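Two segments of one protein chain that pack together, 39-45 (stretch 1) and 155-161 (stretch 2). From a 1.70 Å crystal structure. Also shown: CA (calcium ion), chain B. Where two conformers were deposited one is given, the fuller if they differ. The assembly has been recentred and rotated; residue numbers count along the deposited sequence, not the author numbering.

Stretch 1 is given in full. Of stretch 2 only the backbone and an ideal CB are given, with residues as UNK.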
# COMPACT_ATOMS: atom_id res chain seq x y z
N LEU A 39 0.65 8.01 -0.98
CA LEU A 39 0.73 9.29 -0.27
C LEU A 39 -0.65 9.80 0.12
O LEU A 39 -1.57 9.85 -0.73
CB LEU A 39 1.38 10.34 -1.13
CG LEU A 39 1.56 11.74 -0.54
CD1 LEU A 39 2.56 11.71 0.62
CD2 LEU A 39 2.02 12.72 -1.65
N VAL A 40 -0.75 10.20 1.38
CA VAL A 40 -1.90 10.86 1.96
C VAL A 40 -1.43 12.21 2.48
O VAL A 40 -0.77 12.29 3.50
CB VAL A 40 -2.58 10.06 3.11
CG1 VAL A 40 -3.79 10.83 3.67
CG2 VAL A 40 -2.94 8.66 2.67
N VAL A 41 -1.77 13.27 1.78
CA VAL A 41 -1.49 14.62 2.23
C VAL A 41 -2.67 15.12 3.03
O VAL A 41 -3.80 14.94 2.60
CB VAL A 41 -1.26 15.58 1.06
CG1 VAL A 41 -0.80 16.98 1.59
CG2 VAL A 41 -0.24 14.99 0.08
N TYR A 42 -2.44 15.72 4.19
CA TYR A 42 -3.53 16.18 5.01
C TYR A 42 -3.24 17.51 5.65
O TYR A 42 -2.08 17.97 5.73
CB TYR A 42 -3.89 15.11 6.05
CG TYR A 42 -2.78 14.87 7.07
CD1 TYR A 42 -2.72 15.62 8.21
CD2 TYR A 42 -1.83 13.88 6.87
CE1 TYR A 42 -1.74 15.42 9.14
CE2 TYR A 42 -0.81 13.66 7.81
CZ TYR A 42 -0.79 14.43 8.93
OH TYR A 42 0.23 14.25 9.86
N GLU A 43 -4.30 18.17 6.09
CA GLU A 43 -4.20 19.47 6.76
C GLU A 43 -5.40 19.54 7.68
O GLU A 43 -6.54 19.50 7.20
CB GLU A 43 -4.21 20.61 5.73
CG GLU A 43 -3.95 21.95 6.32
CD GLU A 43 -3.54 23.02 5.32
OE1 GLU A 43 -3.79 22.92 4.08
OE2 GLU A 43 -3.00 24.03 5.78
N LEU A 44 -5.13 19.57 8.99
CA LEU A 44 -6.17 19.63 10.01
C LEU A 44 -6.17 20.99 10.69
O LEU A 44 -5.11 21.49 11.14
CB LEU A 44 -5.98 18.53 11.08
CG LEU A 44 -6.62 17.15 10.88
CD1 LEU A 44 -5.78 16.30 9.93
CD2 LEU A 44 -6.78 16.44 12.21
N GLY A 45 -7.35 21.60 10.76
CA GLY A 45 -7.58 22.77 11.60
C GLY A 45 -8.67 22.43 12.58
O GLY A 45 -9.22 21.34 12.56
N UNK A 155 -13.23 12.49 16.52
CA UNK A 155 -11.98 13.23 16.45
C UNK A 155 -11.50 13.27 15.01
O UNK A 155 -11.55 12.25 14.32
CB UNK A 155 -10.92 12.60 17.36
N UNK A 156 -11.01 14.43 14.56
CA UNK A 156 -10.62 14.61 13.16
C UNK A 156 -9.48 13.67 12.79
O UNK A 156 -9.52 13.05 11.72
CB UNK A 156 -10.21 16.06 12.90
N UNK A 157 -8.45 13.57 13.66
CA UNK A 157 -7.38 12.62 13.34
C UNK A 157 -7.88 11.19 13.17
O UNK A 157 -7.40 10.47 12.31
CB UNK A 157 -6.31 12.65 14.44
N UNK A 158 -8.78 10.74 14.02
CA UNK A 158 -9.30 9.37 13.94
C UNK A 158 -10.13 9.16 12.69
O UNK A 158 -10.09 8.10 12.09
CB UNK A 158 -10.14 9.04 15.18
N UNK A 159 -10.92 10.16 12.33
CA UNK A 159 -11.71 10.14 11.07
C UNK A 159 -10.83 10.04 9.80
O UNK A 159 -11.09 9.27 8.88
CB UNK A 159 -12.57 11.40 10.99
N UNK A 160 -9.77 10.85 9.77
CA UNK A 160 -8.76 10.75 8.72
C UNK A 160 -8.15 9.37 8.59
O UNK A 160 -8.07 8.83 7.49
CB UNK A 160 -7.65 11.77 8.98
N UNK A 161 -7.69 8.80 9.71
CA UNK A 161 -7.13 7.47 9.73
C UNK A 161 -8.12 6.46 9.21
O UNK A 161 -7.78 5.57 8.43
CB UNK A 161 -6.68 7.10 11.14
CA CA B . -2.81 25.16 3.69

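Stretch 2 enters a helix at position 156 and runs nearly antiparallel to the strand 39-44, with the two axes 10.2 Å apart at closest approach and their directions 160° apart. The strand turns the side chains of Val40, Tyr42 and Leu44 toward the helix, so what it offers is mostly apolar.

Position 155 lies just before the helix. Its CB points sideways and has nothing of stretch 1 within 5.5 Å, so stretch 1 places little restriction on it; a capping Ser, Thr or Asp would be as plausible as a small apolar residue. The deposited residue is Ala155, at the N-cap position, whose carbonyl O accepts a hydrogen bond from the backbone N of position 159 at 3.0 Å.

At position 156 the CB points toward the strand and its ideal position is already 3.5 Å from Leu44 CD2. Such a close approach favours a small side chain, Ala or perhaps Ser, although the apolar neighbour gives a hydroxyl no evident partner. Ala156 is found, and its methyl makes this contact.

Position 157 has a sideways CB, 4.4 Å from Leu44 CD2. Many residues could be accommodated, and the phi of -58° in the first turn, where the backbone N need not bond to a preceding carbonyl within the helix, also admits proline. Pro157 is present; its ring carbon CD lies 3.7 Å from Leu44 CD2, extending the apolar surface around that methyl.

Position 158 is out of reach of stretch 1, and a polar or charged residue would suit it. Arg158 pairs along the helix with position 161.

Position 159 is likewise out of reach, and stretch 1 gives no basis for choosing among helix-compatible residues; it is Leu159.

At position 160 the CB points toward the strand. The CA atom of 160 is 8.4 Å from Tyr42 CA, and its CB, 5.0 Å from Leu44 CD1, leaves a gap bordered by Val40, Tyr42 and Leu44. A medium to large apolar residue, Leu, Met or Ile, would fill it. Leu160, with chi1 t and chi2 p, does so: CD2 lies 3.6 Å from Tyr42 CB and 3.7 Å from Leu44 CD1, while CD1 reaches to 4.4 Å from Val40 CG1. It is the most extensively covered residue of the helix in this contact, which contains no hydrogen bonds between the stretches.

Position 161 again lies beyond stretch 1, leaving the choice wide. Glu161 forms a bidentate salt bridge with Arg158, Arg158 NE to Glu161 OE1 at 2.7 Å and Arg158 NH2 to Glu161 OE2 at 2.9 Å.

Stretch 2 155-161: AAPRLLE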
# COMPACT_ATOMS: atom_id res chain seq x y z
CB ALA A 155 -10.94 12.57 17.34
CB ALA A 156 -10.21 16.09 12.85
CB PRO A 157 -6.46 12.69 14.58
CG PRO A 157 -6.79 13.94 15.28
CD PRO A 157 -8.21 14.29 14.92
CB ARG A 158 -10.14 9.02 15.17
CG ARG A 158 -9.39 9.15 16.52
CD ARG A 158 -8.27 8.14 16.70
NE ARG A 158 -7.01 8.50 16.06
CZ ARG A 158 -6.14 9.39 16.54
NH1 ARG A 158 -6.40 10.08 17.65
NH2 ARG A 158 -5.02 9.62 15.88
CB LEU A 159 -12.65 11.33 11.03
CG LEU A 159 -13.58 11.39 9.80
CD1 LEU A 159 -14.50 10.17 9.66
CD2 LEU A 159 -14.44 12.68 9.78
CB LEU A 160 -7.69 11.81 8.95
CG LEU A 160 -6.50 11.82 8.02
CD1 LEU A 160 -6.93 12.01 6.54
CD2 LEU A 160 -5.56 12.95 8.47
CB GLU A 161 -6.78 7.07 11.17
CG GLU A 161 -5.61 7.81 11.71
CD GLU A 161 -5.38 7.57 13.20
OE1 GLU A 161 -6.29 7.06 13.89
OE2 GLU A 161 -4.25 7.88 13.67
O HOH W 1 -0.73 25.52 4.74
O HOH W 2 -2.06 27.23 2.61
O HOH W 3 -4.50 26.57 4.58
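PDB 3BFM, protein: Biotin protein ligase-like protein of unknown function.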